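Local coordinates for protein 6-phosphogluconolactonase (Thermotoga maritima, PDB 1VL1) that catalyses the hydrolysis of 6-phosphogluconolactone to 6-phosphogluconate, the second step in the oxidative stage of the pentose phosphate pathway, at residues A[122-127]-A[178-183]; A[129-134]-A[164-169]; A[207-210]-A[214-217]. All blocks are in the same frame, centred on the assembly; numbering follows the deposited sequence. Where two conformers were deposited one is given.

Contact 1: residues A[122-127]-A[178-183]; sequences KACEKY and PRVTLT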
loop_
_atom_site.group_PDB
_atom_site.type_symbol
_atom_site.label_atom_id
_atom_site.label_comp_id
_atom_site.label_asym_id
_atom_site.label_seq_id
_atom_site.Cartn_x
_atom_site.Cartn_y
_atom_site.Cartn_z
ATOM N N LYS A 122 7.998 6.631 18.374
ATOM C CA LYS A 122 6.689 6.591 19.028
ATOM C C LYS A 122 5.585 6.502 17.957
ATOM O O LYS A 122 4.547 5.838 18.149
ATOM C CB LYS A 122 6.473 7.821 19.889
ATOM C CG LYS A 122 7.486 7.965 20.952
ATOM C CD LYS A 122 7.394 6.887 21.976
ATOM C CE LYS A 122 8.332 7.249 23.101
ATOM N NZ LYS A 122 8.448 6.262 24.215
ATOM N N ALA A 123 5.774 7.227 16.846
ATOM C CA ALA A 123 4.839 7.122 15.731
ATOM C C ALA A 123 4.748 5.686 15.224
ATOM O O ALA A 123 3.663 5.149 14.977
ATOM C CB ALA A 123 5.294 8.059 14.603
ATOM N N CYS A 124 5.894 5.033 15.124
ATOM C CA CYS A 124 5.935 3.610 14.717
ATOM C C CYS A 124 5.179 2.709 15.681
ATOM O O CYS A 124 4.370 1.881 15.240
ATOM C CB CYS A 124 7.346 3.060 14.600
ATOM S SG CYS A 124 8.367 3.657 13.251
ATOM N N GLU A 125 5.420 2.864 16.972
ATOM C CA GLU A 125 4.893 1.963 17.983
ATOM C C GLU A 125 3.404 2.152 18.109
ATOM O O GLU A 125 2.656 1.180 18.261
ATOM C CB GLU A 125 5.625 2.183 19.291
ATOM C CG GLU A 125 7.048 1.762 19.187
ATOM C CD GLU A 125 7.873 2.098 20.379
ATOM O OE1 GLU A 125 7.422 2.905 21.275
ATOM O OE2 GLU A 125 9.002 1.523 20.424
ATOM N N LYS A 126 2.966 3.423 18.019
ATOM C CA LYS A 126 1.550 3.744 18.034
ATOM C C LYS A 126 0.844 3.078 16.859
ATOM O O LYS A 126 -0.213 2.513 16.999
ATOM C CB LYS A 126 1.338 5.255 18.027
ATOM C CG LYS A 126 -0.151 5.672 17.909
ATOM C CD LYS A 126 -0.295 7.179 17.987
ATOM C CE LYS A 126 -1.598 7.648 17.503
ATOM N NZ LYS A 126 -1.820 9.121 17.802
ATOM N N TYR A 127 1.435 3.172 15.675
ATOM C CA TYR A 127 0.796 2.624 14.487
ATOM C C TYR A 127 0.802 1.115 14.579
ATOM O O TYR A 127 -0.190 0.476 14.254
ATOM C CB TYR A 127 1.600 3.055 13.255
ATOM C CG TYR A 127 0.923 2.799 11.957
ATOM C CD1 TYR A 127 -0.424 3.075 11.810
ATOM C CD2 TYR A 127 1.596 2.295 10.858
ATOM C CE1 TYR A 127 -1.091 2.891 10.597
ATOM C CE2 TYR A 127 0.924 2.105 9.646
ATOM C CZ TYR A 127 -0.402 2.377 9.523
ATOM O OH TYR A 127 -1.104 2.173 8.317
ATOM N N PRO A 178 13.210 10.803 6.529
ATOM C CA PRO A 178 12.967 9.581 7.257
ATOM C C PRO A 178 11.559 9.097 6.969
ATOM O O PRO A 178 10.684 9.889 6.628
ATOM C CB PRO A 178 13.116 9.995 8.710
ATOM C CG PRO A 178 13.902 11.169 8.685
ATOM C CD PRO A 178 13.512 11.929 7.424
ATOM N N ARG A 179 11.386 7.793 7.028
ATOM C CA ARG A 179 10.108 7.157 6.710
ATOM C C ARG A 179 9.697 6.183 7.823
ATOM O O ARG A 179 10.562 5.574 8.506
ATOM C CB ARG A 179 10.123 6.338 5.401
ATOM C CG ARG A 179 10.899 6.845 4.209
ATOM C CD ARG A 179 10.332 8.056 3.698
ATOM N NE ARG A 179 10.887 8.537 2.400
ATOM C CZ ARG A 179 10.381 8.260 1.207
ATOM N NH1 ARG A 179 9.420 7.338 1.046
ATOM N NH2 ARG A 179 10.856 8.890 0.150
ATOM N N VAL A 180 8.385 6.013 7.971
ATOM C CA VAL A 180 7.786 4.983 8.802
ATOM C C VAL A 180 7.166 3.989 7.823
ATOM O O VAL A 180 6.495 4.401 6.884
ATOM C CB VAL A 180 6.738 5.585 9.726
ATOM C CG1 VAL A 180 5.915 4.468 10.402
ATOM C CG2 VAL A 180 7.407 6.529 10.683
ATOM N N THR A 181 7.455 2.705 7.990
ATOM C CA THR A 181 6.957 1.742 7.034
ATOM C C THR A 181 6.536 0.445 7.653
ATOM O O THR A 181 7.121 -0.022 8.624
ATOM C CB THR A 181 8.053 1.481 5.930
ATOM O OG1 THR A 181 7.508 0.677 4.850
ATOM C CG2 THR A 181 9.211 0.751 6.497
ATOM N N LEU A 182 5.494 -0.176 7.069
ATOM C CA LEU A 182 5.282 -1.566 7.336
ATOM C C LEU A 182 6.461 -2.326 6.812
ATOM O O LEU A 182 7.122 -1.890 5.861
ATOM C CB LEU A 182 4.055 -2.084 6.596
ATOM C CG LEU A 182 2.716 -1.550 7.058
ATOM C CD1 LEU A 182 1.515 -2.289 6.361
ATOM C CD2 LEU A 182 2.514 -1.568 8.457
ATOM N N THR A 183 6.731 -3.471 7.464
ATOM C CA THR A 183 7.863 -4.378 7.112
ATOM C C THR A 183 7.384 -5.491 6.204
ATOM O O THR A 183 6.182 -5.644 5.919
ATOM C CB THR A 183 8.377 -5.031 8.401
ATOM O OG1 THR A 183 7.300 -5.727 9.030
ATOM C CG2 THR A 183 8.882 -4.014 9.412
#
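In the alpha/beta fold of this lactonase, helix 120-134 lies against strand 179-182 of the mixed sheet, and Cys124 and Tyr127 of the helix meet Val180 and Leu182 of the strand. The backbones come nearest at Cys124 and Val180, whose CA atoms are 6.3 Å apart. All four touching residues are buried, no hydrogen bond spans the two segments, and both side-chain pairs that touch are apolar.

Val180 carries much of it. Its CB is directed at the helix, and both methyl groups face the sulfur: Cys124 SG is 3.8 Å from Val180 CG1 and 4.0 Å from Val180 CG2. Cys124 was deposited in two conformers, so this fit describes one of them and the other may pack differently.

One helical turn on, Tyr127 directs its CB toward the strand. With CG anti to the backbone N (chi1 -168°), its ring reaches Leu182, and the two side chains cross at about a right angle. Tyr127 CE2 is 4.2 Å from Leu182 CD2, a looser touch than the one at the sulfur, and the methyl sits obliquely to the ring. The phenol oxygen does not depend on this contact, because Tyr127 OH is hydrogen-bonded to the backbone O of Leu78 on strand 74-82, which pairs antiparallel with strand 179-182.

Thr181, between the two apolar strand residues, directs its CB away from the helix. Its hydroxyl is hydrogen-bonded to Ser153 N, and Thr181 OG1 donates to Leu182 O at 2.8 Å, tilted 17° from the carbonyl plane.

Contact 2: residues A[129-134]-A[164-169]; sequences REIRSA and NLVTFT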
loop_
_atom_site.group_PDB
_atom_site.type_symbol
_atom_site.label_atom_id
_atom_site.label_comp_id
_atom_site.label_asym_id
_atom_site.label_seq_id
_atom_site.Cartn_x
_atom_site.Cartn_y
_atom_site.Cartn_z
ATOM N N ARG A 129 0.671 -0.743 17.310
ATOM C CA ARG A 129 -0.405 -1.063 18.248
ATOM C C ARG A 129 -1.782 -0.976 17.578
ATOM O O ARG A 129 -2.668 -1.792 17.854
ATOM C CB ARG A 129 -0.378 -0.186 19.501
ATOM C CG ARG A 129 0.752 -0.465 20.506
ATOM C CD ARG A 129 0.673 0.272 21.806
ATOM N NE ARG A 129 0.636 1.715 21.651
ATOM C CZ ARG A 129 1.688 2.541 21.672
ATOM N NH1 ARG A 129 2.920 2.077 21.801
ATOM N NH2 ARG A 129 1.461 3.859 21.594
ATOM N N GLU A 130 -1.997 0.053 16.753
ATOM C CA GLU A 130 -3.299 0.237 16.121
ATOM C C GLU A 130 -3.587 -0.890 15.141
ATOM O O GLU A 130 -4.701 -1.384 15.068
ATOM C CB GLU A 130 -3.352 1.553 15.345
ATOM C CG GLU A 130 -3.564 2.747 16.146
ATOM C CD GLU A 130 -3.853 3.955 15.254
ATOM O OE1 GLU A 130 -4.586 3.832 14.255
ATOM O OE2 GLU A 130 -3.321 4.999 15.649
ATOM N N ILE A 131 -2.588 -1.244 14.328
ATOM C CA ILE A 131 -2.766 -2.347 13.398
ATOM C C ILE A 131 -3.116 -3.649 14.115
ATOM O O ILE A 131 -4.114 -4.321 13.749
ATOM C CB ILE A 131 -1.483 -2.535 12.557
ATOM C CG1 ILE A 131 -1.284 -1.302 11.703
ATOM C CG2 ILE A 131 -1.632 -3.773 11.717
ATOM C CD1 ILE A 131 0.087 -1.314 11.016
ATOM N N ARG A 132 -2.339 -3.984 15.153
ATOM C CA ARG A 132 -2.572 -5.196 15.910
ATOM C C ARG A 132 -3.987 -5.239 16.499
ATOM O O ARG A 132 -4.647 -6.279 16.559
ATOM C CB ARG A 132 -1.554 -5.339 17.051
ATOM C CG ARG A 132 -0.152 -5.629 16.611
ATOM C CD ARG A 132 0.807 -5.721 17.779
ATOM N NE ARG A 132 2.198 -5.948 17.383
ATOM C CZ ARG A 132 2.736 -7.149 17.106
ATOM N NH1 ARG A 132 1.991 -8.250 17.152
ATOM N NH2 ARG A 132 4.030 -7.232 16.756
ATOM N N SER A 133 -4.432 -4.100 16.995
ATOM C CA SER A 133 -5.742 -4.007 17.556
ATOM C C SER A 133 -6.853 -4.242 16.503
ATOM O O SER A 133 -7.919 -4.839 16.807
ATOM C CB SER A 133 -5.902 -2.616 18.156
ATOM O OG SER A 133 -7.120 -2.560 18.838
ATOM N N ALA A 134 -6.596 -3.800 15.295
ATOM C CA ALA A 134 -7.608 -3.905 14.218
ATOM C C ALA A 134 -7.730 -5.314 13.648
ATOM O O ALA A 134 -8.840 -5.828 13.464
ATOM C CB ALA A 134 -7.300 -2.930 13.124
ATOM N N ASN A 164 9.460 -6.498 13.434
ATOM C CA ASN A 164 8.385 -5.666 13.948
ATOM C C ASN A 164 7.360 -5.651 12.807
ATOM O O ASN A 164 7.708 -6.000 11.687
ATOM C CB ASN A 164 8.838 -4.221 14.152
ATOM C CG ASN A 164 9.935 -4.070 15.121
ATOM O OD1 ASN A 164 11.118 -3.891 14.731
ATOM N ND2 ASN A 164 9.601 -4.156 16.407
ATOM N N LEU A 165 6.140 -5.182 13.055
ATOM C CA LEU A 165 5.214 -4.873 11.986
ATOM C C LEU A 165 5.493 -3.506 11.330
ATOM O O LEU A 165 5.286 -3.301 10.140
ATOM C CB LEU A 165 3.764 -4.930 12.489
ATOM C CG LEU A 165 3.299 -6.288 13.002
ATOM C CD1 LEU A 165 1.909 -6.264 13.576
ATOM C CD2 LEU A 165 3.381 -7.402 11.934
ATOM N N VAL A 166 6.030 -2.571 12.102
ATOM C CA VAL A 166 6.244 -1.221 11.645
ATOM C C VAL A 166 7.628 -0.821 12.101
ATOM O O VAL A 166 7.994 -1.093 13.270
ATOM C CB VAL A 166 5.227 -0.247 12.257
ATOM C CG1 VAL A 166 5.378 1.115 11.603
ATOM C CG2 VAL A 166 3.807 -0.770 12.034
ATOM N N THR A 167 8.408 -0.253 11.199
ATOM C CA THR A 167 9.715 0.265 11.554
ATOM C C THR A 167 9.944 1.646 10.946
ATOM O O THR A 167 9.055 2.211 10.314
ATOM C CB THR A 167 10.819 -0.722 11.145
ATOM O OG1 THR A 167 12.069 -0.295 11.735
ATOM C CG2 THR A 167 11.044 -0.731 9.663
ATOM N N PHE A 168 11.127 2.206 11.121
ATOM C CA PHE A 168 11.428 3.510 10.522
ATOM C C PHE A 168 12.831 3.499 9.872
ATOM O O PHE A 168 13.639 2.593 10.154
ATOM C CB PHE A 168 11.250 4.650 11.534
ATOM C CG PHE A 168 12.239 4.650 12.674
ATOM C CD1 PHE A 168 13.436 5.331 12.550
ATOM C CD2 PHE A 168 11.942 4.012 13.872
ATOM C CE1 PHE A 168 14.353 5.352 13.629
ATOM C CE2 PHE A 168 12.815 4.037 14.943
ATOM C CZ PHE A 168 14.029 4.710 14.809
ATOM N N THR A 169 13.112 4.480 9.016
ATOM C CA THR A 169 14.347 4.494 8.212
ATOM C C THR A 169 15.112 5.766 8.531
ATOM O O THR A 169 14.562 6.707 9.082
ATOM C CB THR A 169 14.039 4.441 6.674
ATOM O OG1 THR A 169 13.423 5.674 6.264
ATOM C CG2 THR A 169 13.030 3.337 6.298
#
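One face of the Arg132 guanidinium is covered by Leu165, whose CD1 stands 3.7 Å above the plane, over its centre. Its NH2 forms a salt bridge with Glu128 OE2. This is the outer end of the packing between helix 120-134 and strand 166-168 in the alpha/beta fold, where the strand borders strand 179-182 antiparallel.

The leucine methyl also rests on the aliphatic part of the arginine: Arg132 CG is 3.7 Å from Leu165 CD1. Such a double touch is possible because the arginine chain is extended from CG to NE (chi2 179°, chi3 -178°) and runs past the leucine, while a turn at CD-NE (chi4 -84°) swings the guanidinium over the same methyl. Leu165 CG adds an approach of 3.9 Å to Arg132 NH2.

Glu128 positions more than the arginine. Its OE1 accepts a hydrogen bond from Val166 N and a weak one from Leu165 N, so one carboxylate joins the start of the strand to the helix while holding Arg132. Arg185 also comes near Arg132 NH2, and the negative charge of Glu128 probably eases the proximity of the two guanidinium groups.

Deeper in, the contact turns apolar. Ile131 and Val166 both point their CB toward the opposite segment, although the backbones remain well apart, with 8.5 Å between the CA atoms of Ile131 and Leu165. The gap is bridged by branch ends: Ile131 CD1 is 3.9 Å from Val166 CG2.

Contact 3: residues A[207-210]-A[214-217]; sequences TEIL and PLPA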
loop_
_atom_site.group_PDB
_atom_site.type_symbol
_atom_site.label_atom_id
_atom_site.label_comp_id
_atom_site.label_asym_id
_atom_site.label_seq_id
_atom_site.Cartn_x
_atom_site.Cartn_y
_atom_site.Cartn_z
ATOM N N THR A 207 11.128 -7.216 -14.608
ATOM C CA THR A 207 11.873 -8.328 -15.239
ATOM C C THR A 207 13.025 -8.844 -14.372
ATOM O O THR A 207 13.300 -10.012 -14.370
ATOM C CB THR A 207 12.382 -8.004 -16.622
ATOM O OG1 THR A 207 13.313 -6.927 -16.599
ATOM C CG2 THR A 207 11.200 -7.604 -17.567
ATOM N N GLU A 208 13.676 -7.932 -13.649
ATOM C CA GLU A 208 14.712 -8.318 -12.707
ATOM C C GLU A 208 14.138 -9.188 -11.583
ATOM O O GLU A 208 14.740 -10.201 -11.212
ATOM C CB GLU A 208 15.408 -7.053 -12.174
ATOM C CG GLU A 208 16.151 -6.279 -13.269
ATOM C CD GLU A 208 16.653 -4.892 -12.852
ATOM O OE1 GLU A 208 16.402 -4.442 -11.727
ATOM O OE2 GLU A 208 17.280 -4.249 -13.713
ATOM N N ILE A 209 12.958 -8.831 -11.086
ATOM C CA ILE A 209 12.230 -9.616 -10.071
ATOM C C ILE A 209 11.903 -11.028 -10.587
ATOM O O ILE A 209 12.072 -12.024 -9.873
ATOM C CB ILE A 209 10.971 -8.845 -9.611
ATOM C CG1 ILE A 209 11.426 -7.721 -8.675
ATOM C CG2 ILE A 209 10.031 -9.720 -8.872
ATOM C CD1 ILE A 209 10.450 -6.606 -8.503
ATOM N N LEU A 210 11.494 -11.112 -11.847
ATOM C CA LEU A 210 11.260 -12.427 -12.473
ATOM C C LEU A 210 12.517 -13.285 -12.587
ATOM O O LEU A 210 12.442 -14.515 -12.739
ATOM C CB LEU A 210 10.603 -12.275 -13.870
ATOM C CG LEU A 210 9.222 -11.607 -13.898
ATOM C CD1 LEU A 210 8.639 -11.528 -15.274
ATOM C CD2 LEU A 210 8.262 -12.308 -12.946
ATOM N N PRO A 214 16.923 -9.597 -5.835
ATOM C CA PRO A 214 16.340 -9.334 -4.524
ATOM C C PRO A 214 16.041 -7.842 -4.259
ATOM O O PRO A 214 16.398 -7.294 -3.220
ATOM C CB PRO A 214 17.417 -9.914 -3.554
ATOM C CG PRO A 214 18.656 -9.691 -4.261
ATOM C CD PRO A 214 18.353 -9.934 -5.747
ATOM N N LEU A 215 15.372 -7.185 -5.185
ATOM C CA LEU A 215 14.842 -5.839 -4.934
ATOM C C LEU A 215 13.797 -5.967 -3.840
ATOM O O LEU A 215 13.221 -7.051 -3.676
ATOM C CB LEU A 215 14.154 -5.292 -6.195
ATOM C CG LEU A 215 14.979 -5.233 -7.450
ATOM C CD1 LEU A 215 14.153 -4.751 -8.654
ATOM C CD2 LEU A 215 16.176 -4.403 -7.278
ATOM N N PRO A 216 13.546 -4.898 -3.075
ATOM C CA PRO A 216 12.546 -5.011 -1.990
ATOM C C PRO A 216 11.209 -5.655 -2.423
ATOM O O PRO A 216 10.659 -6.475 -1.688
ATOM C CB PRO A 216 12.376 -3.574 -1.514
ATOM C CG PRO A 216 13.805 -3.043 -1.676
ATOM C CD PRO A 216 14.217 -3.569 -3.039
ATOM N N ALA A 217 10.677 -5.210 -3.559
ATOM C CA ALA A 217 9.404 -5.719 -4.027
ATOM C C ALA A 217 9.388 -7.205 -4.241
ATOM O O ALA A 217 8.301 -7.834 -4.257
ATOM C CB ALA A 217 8.962 -5.010 -5.248
#
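The chain turns after helix 200-210 and passes back by its last turn, with the CA atoms of Ile209 and Leu215 6.9 Å apart, before a short 3-10 turn begins at Pro216. The turn is tied by a hydrogen bond from Thr213 OG1 to Glu208 O, between side chain and backbone; across the two segments themselves no hydrogen bond forms.

Leu215 is the central side chain, its CB directed toward the helix and a single methyl set against two helix residues. Its CD1 lies 4.0 Å from Ile209 CG1, the isoleucine and leucine crossing at about a right angle. The same Leu215 CD1 is 3.8 Å from Glu208 OE1, a van der Waals touch; the charge on that oxygen is met by a salt bridge to Arg205 NE, one turn back on the helix.

Ile209 reaches further along segment 214-217. With CG1 beside the backbone N (chi1 -76°), its extended tip places Ile209 CD1 3.9 Å from Ala217 CB. Met145 and Tyr218 also touch this isoleucine, which is buried.

The arrangement lies at the start of the helix-to-strand connection of a beta-alpha-beta crossover, in which parallel neighbours 192-198 and 225-231 are joined through helix 200-210.

Overall arrangement
Contacts 1 and 2 are two stations of one interface: both use helix 120-134, and their strands, 179-182 and 166-168, are antiparallel neighbours in the sheet. Their centres are 7 Å apart, and they touch directly, with Thr183 OG1 2.7 Å from Asn164 O, a probable hydrogen bond. Contact 1 is wholly buried and apolar, whereas contact 2 grades from buried aliphatic packing to an arginine at the exposed margin. Along the chain, contact 2 is nested within the loop that contact 1 closes. Contact 3 follows later in sequence and lies about 24 Å from contact 1 between centres; short-range and partly buried, it packs the end of helix 200-210, including a carboxylate of the helix, against the loop that follows.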